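Local coordinates for protein cortical-lytic enzyme (Bacillus cereus, PDB 4S3J) that hydrolyses spore-cortex peptidoglycan during germination as an N-acetylglucosaminidase, probably acting on partially degraded material and recognising its muramic acid delta-lactam, at residues A[385-398]-A[414-426]. Numbering follows the deposited sequence.
Sequences EDARSIQSKFNLMK and FPQNWRLLVENFT
F394 is a knob, seated among N417, L420, L421 and N424. Its CG lies anti to the carbonyl carbon (chi1 -71°), which directs the ring at the opposing helix. CE2 comes 3.6 Å from L421 N, and CZ meets L421 CD1. F425, just past helix 415-424, turns its CE2 edge onto one face of F394. The pair is T-shaped, centroids 5.5 Å apart, planes at 78°.

At the other end, F414 lies against the start of helix 387-398. Its CZ reaches D386 C at 3.4 Å and I390 CG1 at 3.5 Å. E385 O sits over one ring face, toward the rim. Beside it, A387 CB packs on L420 CD1, 3.7 Å away.

N424 and Q391 exchange two amide hydrogen bonds. N424 ND2 donates to Q391 OE1 at 3.0 Å, on a lone pair. Q391 NE2 donates to N424 OD1 at 2.9 Å, nearly straight. K398 NZ reaches N424 OD1 at 2.9 Å, probably polarising the carbonyl, and binds N71 and Q68 O of the LysM region.

The two helices, crossing at -33°, pack as neighbours on the outside of the family 18 TIM barrel. K398 at OD1 and the ND2 bond to L420 O settle the N424 amide. That sets Q391, whose NE2 also donates to N395 OD1. The buried Q391 and N424 amides are satisfied in the interface, beside the F394-F425 pair.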
ATOM      1  N   GLU A 385       9.986  -3.691   1.613  1.00 11.12           N
ATOM      2  CA  GLU A 385       9.564  -2.304   1.768  1.00 10.37           C
ATOM      3  C   GLU A 385      10.070  -1.781   3.100  1.00 10.46           C
ATOM      4  O   GLU A 385      10.003  -2.499   4.106  1.00 11.69           O
ATOM      5  CB  GLU A 385       8.049  -2.188   1.722  1.00 14.97           C
ATOM      6  CG  GLU A 385       7.383  -2.674   0.435  1.00 15.46           C
ATOM      7  CD  GLU A 385       7.651  -1.745  -0.742  1.00 16.01           C
ATOM      8  OE1 GLU A 385       7.813  -0.516  -0.526  1.00 20.35           O
ATOM      9  OE2 GLU A 385       7.732  -2.250  -1.878  1.00 17.59           O
ATOM     10  N   ASP A 386      10.555  -0.532   3.138  1.00 11.06           N
ATOM     11  CA  ASP A 386      10.922   0.078   4.417  1.00 10.71           C
ATOM     12  C   ASP A 386      10.593   1.570   4.418  1.00 11.47           C
ATOM     13  O   ASP A 386       9.979   2.081   3.472  1.00 10.95           O
ATOM     14  CB  ASP A 386      12.407  -0.155   4.790  1.00 11.37           C
ATOM     15  CG  ASP A 386      13.409   0.636   3.938  1.00 18.22           C
ATOM     16  OD1 ASP A 386      13.030   1.526   3.147  1.00 18.99           O
ATOM     17  OD2 ASP A 386      14.632   0.368   4.103  1.00 16.28           O
ATOM     18  N   ALA A 387      10.987   2.269   5.488  1.00 11.17           N
ATOM     19  CA  ALA A 387      10.578   3.659   5.652  1.00 11.70           C
ATOM     20  C   ALA A 387      11.047   4.560   4.501  1.00 11.53           C
ATOM     21  O   ALA A 387      10.342   5.516   4.118  1.00 13.51           O
ATOM     22  CB  ALA A 387      11.079   4.199   6.989  1.00 13.66           C
ATOM     23  N   ARG A 388      12.227   4.273   3.958  1.00 12.54           N
ATOM     24  CA  ARG A 388      12.772   5.081   2.873  1.00 13.66           C
ATOM     25  C   ARG A 388      11.893   5.002   1.630  1.00 16.66           C
ATOM     26  O   ARG A 388      11.561   6.040   1.032  1.00 14.59           O
ATOM     27  CB  ARG A 388      14.198   4.640   2.523  1.00 13.04           C
ATOM     28  CG  ARG A 388      15.198   4.919   3.654  1.00 12.45           C
ATOM     29  CD  ARG A 388      16.539   4.262   3.416  1.00 12.49           C
ATOM     30  NE  ARG A 388      16.466   2.798   3.469  1.00 11.82           N
ATOM     31  CZ  ARG A 388      17.528   1.995   3.471  1.00 12.90           C
ATOM     32  NH1 ARG A 388      18.750   2.510   3.432  1.00 16.09           N
ATOM     33  NH2 ARG A 388      17.365   0.675   3.519  1.00 12.78           N
ATOM     34  N   SER A 389      11.552   3.779   1.210  1.00 12.32           N
ATOM     35  CA  SER A 389      10.832   3.621  -0.054  1.00 13.46           C
ATOM     36  C   SER A 389       9.378   4.055   0.123  1.00 14.07           C
ATOM     37  O   SER A 389       8.803   4.652  -0.786  1.00 15.57           O
ATOM     38  CB  SER A 389      10.965   2.168  -0.652  1.00 17.25           C
ATOM     39  OG  SER A 389      10.541   0.979   0.092  1.00  9.87           O
ATOM     40  N   ILE A 390       8.785   3.841   1.287  1.00 12.08           N
ATOM     41  CA  ILE A 390       7.421   4.346   1.510  1.00 13.13           C
ATOM     42  C   ILE A 390       7.406   5.886   1.492  1.00 13.72           C
ATOM     43  O   ILE A 390       6.499   6.501   0.925  1.00 15.26           O
ATOM     44  CB  ILE A 390       6.819   3.818   2.833  1.00 16.45           C
ATOM     45  CG1 ILE A 390       6.512   2.320   2.695  1.00 18.80           C
ATOM     46  CG2 ILE A 390       5.538   4.549   3.201  1.00 25.22           C
ATOM     47  CD1 ILE A 390       5.357   1.996   1.703  1.00 20.77           C
ATOM     48  N   GLN A 391       8.419   6.532   2.066  1.00 12.22           N
ATOM     49  CA  GLN A 391       8.496   7.992   1.961  1.00 11.62           C
ATOM     50  C   GLN A 391       8.611   8.441   0.500  1.00 12.51           C
ATOM     51  O   GLN A 391       7.965   9.419   0.102  1.00 14.64           O
ATOM     52  CB  GLN A 391       9.657   8.537   2.798  1.00 12.51           C
ATOM     53  CG  GLN A 391       9.713  10.066   2.871  1.00 12.22           C
ATOM     54  CD  GLN A 391       8.477  10.679   3.501  1.00 15.96           C
ATOM     55  OE1 GLN A 391       8.204  10.486   4.687  1.00 15.51           O
ATOM     56  NE2 GLN A 391       7.696  11.402   2.695  1.00 15.39           N
ATOM     57  N   SER A 392       9.381   7.727  -0.316  1.00 13.99           N
ATOM     58  CA  SER A 392       9.446   8.039  -1.742  1.00 16.47           C
ATOM     59  C   SER A 392       8.090   7.915  -2.407  1.00 15.57           C
ATOM     60  O   SER A 392       7.742   8.734  -3.257  1.00 14.78           O
ATOM     61  CB  SER A 392      10.441   7.142  -2.447  1.00 14.90           C
ATOM     62  OG  SER A 392      11.747   7.403  -1.931  1.00 16.45           O
ATOM     63  N   LYS A 393       7.333   6.898  -2.030  1.00 13.50           N
ATOM     64  CA  LYS A 393       5.994   6.707  -2.578  1.00 11.86           C
ATOM     65  C   LYS A 393       5.024   7.800  -2.134  1.00 15.93           C
ATOM     66  O   LYS A 393       4.240   8.300  -2.950  1.00 16.62           O
ATOM     67  CB  LYS A 393       5.464   5.337  -2.176  1.00 14.65           C
ATOM     68  CG  LYS A 393       6.137   4.170  -2.903  1.00 15.47           C
ATOM     69  CD  LYS A 393       5.712   4.125  -4.359  1.00 14.49           C
ATOM     70  CE  LYS A 393       6.411   3.020  -5.159  1.00 15.74           C
ATOM     71  NZ  LYS A 393       6.121   1.641  -4.685  1.00 17.09           N
ATOM     72  N   PHE A 394       5.098   8.214  -0.867  1.00 14.31           N
ATOM     73  CA  PHE A 394       4.273   9.324  -0.381  1.00 15.32           C
ATOM     74  C   PHE A 394       4.597  10.600  -1.178  1.00 18.29           C
ATOM     75  O   PHE A 394       3.683  11.346  -1.553  1.00 16.65           O
ATOM     76  CB  PHE A 394       4.507   9.583   1.110  1.00 15.68           C
ATOM     77  CG  PHE A 394       3.942   8.520   2.048  1.00 13.99           C
ATOM     78  CD1 PHE A 394       3.007   7.558   1.635  1.00 14.57           C
ATOM     79  CD2 PHE A 394       4.404   8.465   3.368  1.00 17.22           C
ATOM     80  CE1 PHE A 394       2.500   6.625   2.528  1.00 13.67           C
ATOM     81  CE2 PHE A 394       3.914   7.528   4.249  1.00 17.55           C
ATOM     82  CZ  PHE A 394       2.958   6.589   3.821  1.00 15.42           C
ATOM     83  N   ASN A 395       5.880  10.872  -1.418  1.00 16.42           N
ATOM     84  CA  ASN A 395       6.281  12.062  -2.182  1.00 17.42           C
ATOM     85  C   ASN A 395       5.784  11.982  -3.637  1.00 17.67           C
ATOM     86  O   ASN A 395       5.388  12.992  -4.229  1.00 18.53           O
ATOM     87  CB  ASN A 395       7.789  12.244  -2.139  1.00 17.74           C
ATOM     88  CG  ASN A 395       8.284  12.668  -0.762  1.00 20.57           C
ATOM     89  OD1 ASN A 395       7.489  12.952   0.149  1.00 16.55           O
ATOM     90  ND2 ASN A 395       9.593  12.686  -0.597  1.00 17.09           N
ATOM     91  N   LEU A 396       5.784  10.779  -4.211  1.00 16.84           N
ATOM     92  CA  LEU A 396       5.224  10.594  -5.551  1.00 17.21           C
ATOM     93  C   LEU A 396       3.729  10.945  -5.582  1.00 19.60           C
ATOM     94  O   LEU A 396       3.248  11.595  -6.528  1.00 19.87           O
ATOM     95  CB  LEU A 396       5.446   9.163  -6.013  1.00 16.62           C
ATOM     96  CG  LEU A 396       4.818   8.758  -7.352  1.00 16.31           C
ATOM     97  CD1 LEU A 396       5.418   9.599  -8.491  1.00 24.45           C
ATOM     98  CD2 LEU A 396       5.020   7.289  -7.624  1.00 16.94           C
ATOM     99  N   MET A 397       2.997  10.531  -4.548  1.00 16.68           N
ATOM    100  CA  MET A 397       1.565  10.828  -4.447  1.00 17.36           C
ATOM    101  C   MET A 397       1.357  12.332  -4.432  1.00 19.02           C
ATOM    102  O   MET A 397       0.466  12.851  -5.103  1.00 20.60           O
ATOM    103  CB  MET A 397       0.963  10.210  -3.189  1.00 17.92           C
ATOM    104  CG  MET A 397       0.945   8.676  -3.192  1.00 21.24           C
ATOM    105  SD  MET A 397       0.509   8.003  -1.564  1.00 20.03           S
ATOM    106  CE  MET A 397      -1.085   8.790  -1.287  1.00 21.11           C
ATOM    107  N   LYS A 398       2.191  13.020  -3.674  1.00 17.86           N
ATOM    108  CA  LYS A 398       2.105  14.475  -3.590  1.00 18.91           C
ATOM    109  C   LYS A 398       2.355  15.125  -4.945  1.00 23.57           C
ATOM    110  O   LYS A 398       1.599  16.019  -5.361  1.00 24.40           O
ATOM    111  CB  LYS A 398       3.110  15.016  -2.559  1.00 19.90           C
ATOM    112  CG  LYS A 398       2.843  14.545  -1.135  1.00 17.70           C
ATOM    113  CD  LYS A 398       3.931  14.982  -0.184  1.00 16.93           C
ATOM    114  CE  LYS A 398       3.893  14.186   1.140  1.00 19.92           C
ATOM    115  NZ  LYS A 398       4.885  14.768   2.119  1.00 17.56           N
ATOM    116  N   PHE A 414       4.942  -3.527  10.000  1.00 13.17           N
ATOM    117  CA  PHE A 414       5.683  -2.453   9.354  1.00 10.58           C
ATOM    118  C   PHE A 414       5.265  -1.150  10.048  1.00 12.96           C
ATOM    119  O   PHE A 414       4.566  -0.302   9.478  1.00 13.37           O
ATOM    120  CB  PHE A 414       5.388  -2.458   7.846  1.00 12.54           C
ATOM    121  CG  PHE A 414       6.195  -1.483   7.019  1.00 13.10           C
ATOM    122  CD1 PHE A 414       7.154  -0.638   7.571  1.00 15.12           C
ATOM    123  CD2 PHE A 414       5.973  -1.425   5.653  1.00 13.38           C
ATOM    124  CE1 PHE A 414       7.858   0.260   6.746  1.00 11.35           C
ATOM    125  CE2 PHE A 414       6.664  -0.547   4.839  1.00 12.45           C
ATOM    126  CZ  PHE A 414       7.610   0.296   5.380  1.00 10.69           C
ATOM    127  N   PRO A 415       5.686  -0.984  11.307  1.00 12.72           N
ATOM    128  CA  PRO A 415       5.139   0.123  12.111  1.00 14.81           C
ATOM    129  C   PRO A 415       5.461   1.494  11.528  1.00 13.80           C
ATOM    130  O   PRO A 415       4.680   2.428  11.653  1.00 16.25           O
ATOM    131  CB  PRO A 415       5.822  -0.030  13.480  1.00 17.39           C
ATOM    132  CG  PRO A 415       6.645  -1.253  13.417  1.00 20.28           C
ATOM    133  CD  PRO A 415       6.685  -1.800  12.028  1.00 16.92           C
ATOM    134  N   GLN A 416       6.617   1.610  10.889  1.00 13.50           N
ATOM    135  CA  GLN A 416       7.040   2.898  10.373  1.00 14.33           C
ATOM    136  C   GLN A 416       6.112   3.386   9.267  1.00 13.16           C
ATOM    137  O   GLN A 416       5.949   4.581   9.078  1.00 14.04           O
ATOM    138  CB  GLN A 416       8.465   2.834   9.849  1.00 12.93           C
ATOM    139  CG  GLN A 416       9.475   2.431  10.885  1.00 11.01           C
ATOM    140  CD  GLN A 416       9.754   0.954  10.926  1.00 15.92           C
ATOM    141  OE1 GLN A 416       8.990   0.132  10.407  1.00 14.40           O
ATOM    142  NE2 GLN A 416      10.856   0.594  11.570  1.00 12.70           N
ATOM    143  N   ASN A 417       5.522   2.467   8.503  1.00 13.05           N
ATOM    144  CA  ASN A 417       4.609   2.890   7.453  1.00 13.20           C
ATOM    145  C   ASN A 417       3.440   3.702   8.010  1.00 12.85           C
ATOM    146  O   ASN A 417       3.077   4.762   7.469  1.00 14.15           O
ATOM    147  CB  ASN A 417       4.091   1.669   6.684  1.00 11.83           C
ATOM    148  CG  ASN A 417       2.969   2.025   5.747  1.00 11.76           C
ATOM    149  OD1 ASN A 417       3.196   2.717   4.744  1.00 14.79           O
ATOM    150  ND2 ASN A 417       1.750   1.604   6.074  1.00 13.78           N
ATOM    151  N   TRP A 418       2.847   3.209   9.090  1.00 12.29           N
ATOM    152  CA  TRP A 418       1.645   3.827   9.623  1.00 14.34           C
ATOM    153  C   TRP A 418       1.968   5.152  10.317  1.00 14.80           C
ATOM    154  O   TRP A 418       1.255   6.135  10.136  1.00 17.05           O
ATOM    155  CB  TRP A 418       0.940   2.832  10.551  1.00 18.46           C
ATOM    156  CG  TRP A 418       0.621   1.571   9.789  1.00 15.28           C
ATOM    157  CD1 TRP A 418       1.228   0.362   9.904  1.00 13.47           C
ATOM    158  CD2 TRP A 418      -0.347   1.435   8.739  1.00 13.98           C
ATOM    159  NE1 TRP A 418       0.679  -0.539   9.006  1.00 14.78           N
ATOM    160  CE2 TRP A 418      -0.281   0.104   8.273  1.00 15.47           C
ATOM    161  CE3 TRP A 418      -1.267   2.305   8.157  1.00 16.47           C
ATOM    162  CZ2 TRP A 418      -1.111  -0.368   7.257  1.00 17.63           C
ATOM    163  CZ3 TRP A 418      -2.080   1.830   7.149  1.00 18.58           C
ATOM    164  CH2 TRP A 418      -1.999   0.513   6.718  1.00 15.78           C
ATOM    165  N   ARG A 419       3.085   5.203  11.031  1.00 13.95           N
ATOM    166  CA  ARG A 419       3.510   6.454  11.645  1.00 13.30           C
ATOM    167  C   ARG A 419       3.844   7.494  10.574  1.00 15.73           C
ATOM    168  O   ARG A 419       3.481   8.654  10.709  1.00 17.32           O
ATOM    169  CB  ARG A 419       4.701   6.235  12.573  1.00 14.76           C
ATOM    170  CG  ARG A 419       5.229   7.546  13.159  1.00 22.92           C
ATOM    171  CD  ARG A 419       4.194   8.211  14.065  1.00 27.77           C
ATOM    172  NE  ARG A 419       4.670   9.475  14.626  1.00 29.29           N
ATOM    173  CZ  ARG A 419       5.377   9.583  15.749  1.00 48.75           C
ATOM    174  NH1 ARG A 419       5.734   8.496  16.430  1.00 32.21           N
ATOM    175  NH2 ARG A 419       5.759  10.782  16.176  1.00 47.68           N
ATOM    176  N   LEU A 420       4.546   7.098   9.519  1.00 13.57           N
ATOM    177  CA  LEU A 420       4.892   8.050   8.475  1.00 16.46           C
ATOM    178  C   LEU A 420       3.652   8.531   7.724  1.00 15.07           C
ATOM    179  O   LEU A 420       3.604   9.664   7.265  1.00 15.49           O
ATOM    180  CB  LEU A 420       5.911   7.446   7.513  1.00 15.26           C
ATOM    181  CG  LEU A 420       7.326   7.320   8.083  1.00 17.71           C
ATOM    182  CD1 LEU A 420       8.159   6.484   7.133  1.00 27.97           C
ATOM    183  CD2 LEU A 420       7.944   8.675   8.331  1.00 25.65           C
ATOM    184  N   LEU A 421       2.641   7.670   7.594  1.00 12.04           N
ATOM    185  CA  LEU A 421       1.414   8.074   6.926  1.00 14.87           C
ATOM    186  C   LEU A 421       0.804   9.286   7.638  1.00 15.44           C
ATOM    187  O   LEU A 421       0.420  10.268   6.976  1.00 16.74           O
ATOM    188  CB  LEU A 421       0.411   6.910   6.892  1.00 15.68           C
ATOM    189  CG  LEU A 421      -0.881   7.180   6.111  1.00 21.06           C
ATOM    190  CD1 LEU A 421      -0.634   7.296   4.593  1.00 15.68           C
ATOM    191  CD2 LEU A 421      -1.888   6.102   6.413  1.00 18.23           C
ATOM    192  N   VAL A 422       0.692   9.210   8.964  1.00 17.83           N
ATOM    193  CA  VAL A 422       0.100  10.313   9.743  1.00 22.11           C
ATOM    194  C   VAL A 422       1.035  11.519   9.879  1.00 22.40           C
ATOM    195  O   VAL A 422       0.560  12.653  10.065  1.00 21.05           O
ATOM    196  CB  VAL A 422      -0.334   9.873  11.168  1.00 29.90           C
ATOM    197  CG1 VAL A 422      -1.376   8.801  11.090  1.00 57.79           C
ATOM    198  CG2 VAL A 422       0.818   9.400  11.986  1.00 28.34           C
ATOM    199  N   GLU A 423       2.346  11.312   9.770  1.00 18.49           N
ATOM    200  CA  GLU A 423       3.276  12.436   9.787  1.00 17.66           C
ATOM    201  C   GLU A 423       3.178  13.231   8.491  1.00 18.75           C
ATOM    202  O   GLU A 423       3.269  14.460   8.486  1.00 21.19           O
ATOM    203  CB  GLU A 423       4.711  11.949   9.973  1.00 20.95           C
ATOM    204  CG  GLU A 423       5.012  11.436  11.370  1.00 28.72           C
ATOM    205  CD  GLU A 423       4.996  12.529  12.436  1.00 27.55           C
ATOM    206  OE1 GLU A 423       5.472  13.661  12.170  1.00 28.80           O
ATOM    207  OE2 GLU A 423       4.499  12.252  13.540  1.00 28.96           O
ATOM    208  N   ASN A 424       2.923  12.525   7.397  1.00 14.88           N
ATOM    209  CA  ASN A 424       2.943  13.142   6.070  1.00 15.62           C
ATOM    210  C   ASN A 424       1.661  13.812   5.650  1.00 20.46           C
ATOM    211  O   ASN A 424       1.697  14.764   4.888  1.00 20.41           O
ATOM    212  CB  ASN A 424       3.276  12.088   5.013  1.00 14.40           C
ATOM    213  CG  ASN A 424       4.760  11.944   4.779  1.00 19.20           C
ATOM    214  OD1 ASN A 424       5.321  12.569   3.882  1.00 17.67           O
ATOM    215  ND2 ASN A 424       5.412  11.093   5.569  1.00 17.24           N
ATOM    216  N   PHE A 425       0.547  13.261   6.123  1.00 16.69           N
ATOM    217  CA  PHE A 425      -0.786  13.584   5.654  1.00 18.70           C
ATOM    218  C   PHE A 425      -1.788  13.729   6.776  1.00 17.84           C
ATOM    219  O   PHE A 425      -1.638  13.148   7.851  1.00 19.60           O
ATOM    220  CB  PHE A 425      -1.334  12.480   4.730  1.00 20.70           C
ATOM    221  CG  PHE A 425      -0.502  12.196   3.502  1.00 18.36           C
ATOM    222  CD1 PHE A 425      -0.455  13.091   2.450  1.00 21.71           C
ATOM    223  CD2 PHE A 425       0.196  10.996   3.388  1.00 16.21           C
ATOM    224  CE1 PHE A 425       0.288  12.814   1.323  1.00 24.97           C
ATOM    225  CE2 PHE A 425       0.927  10.711   2.254  1.00 18.88           C
ATOM    226  CZ  PHE A 425       0.976  11.614   1.227  1.00 20.19           C
ATOM    227  N   THR A 426      -2.871  14.446   6.481  1.00 19.83           N
ATOM    228  CA  THR A 426      -4.070  14.366   7.288  1.00 20.12           C
ATOM    229  C   THR A 426      -4.919  13.237   6.739  1.00 22.91           C
ATOM    230  O   THR A 426      -5.254  13.242   5.573  1.00 28.11           O
ATOM    231  CB  THR A 426      -4.850  15.682   7.249  1.00 26.76           C
ATOM    232  OG1 THR A 426      -4.040  16.711   7.825  1.00 27.22           O
ATOM    233  CG2 THR A 426      -6.122  15.569   8.019  1.00 30.00           C
TER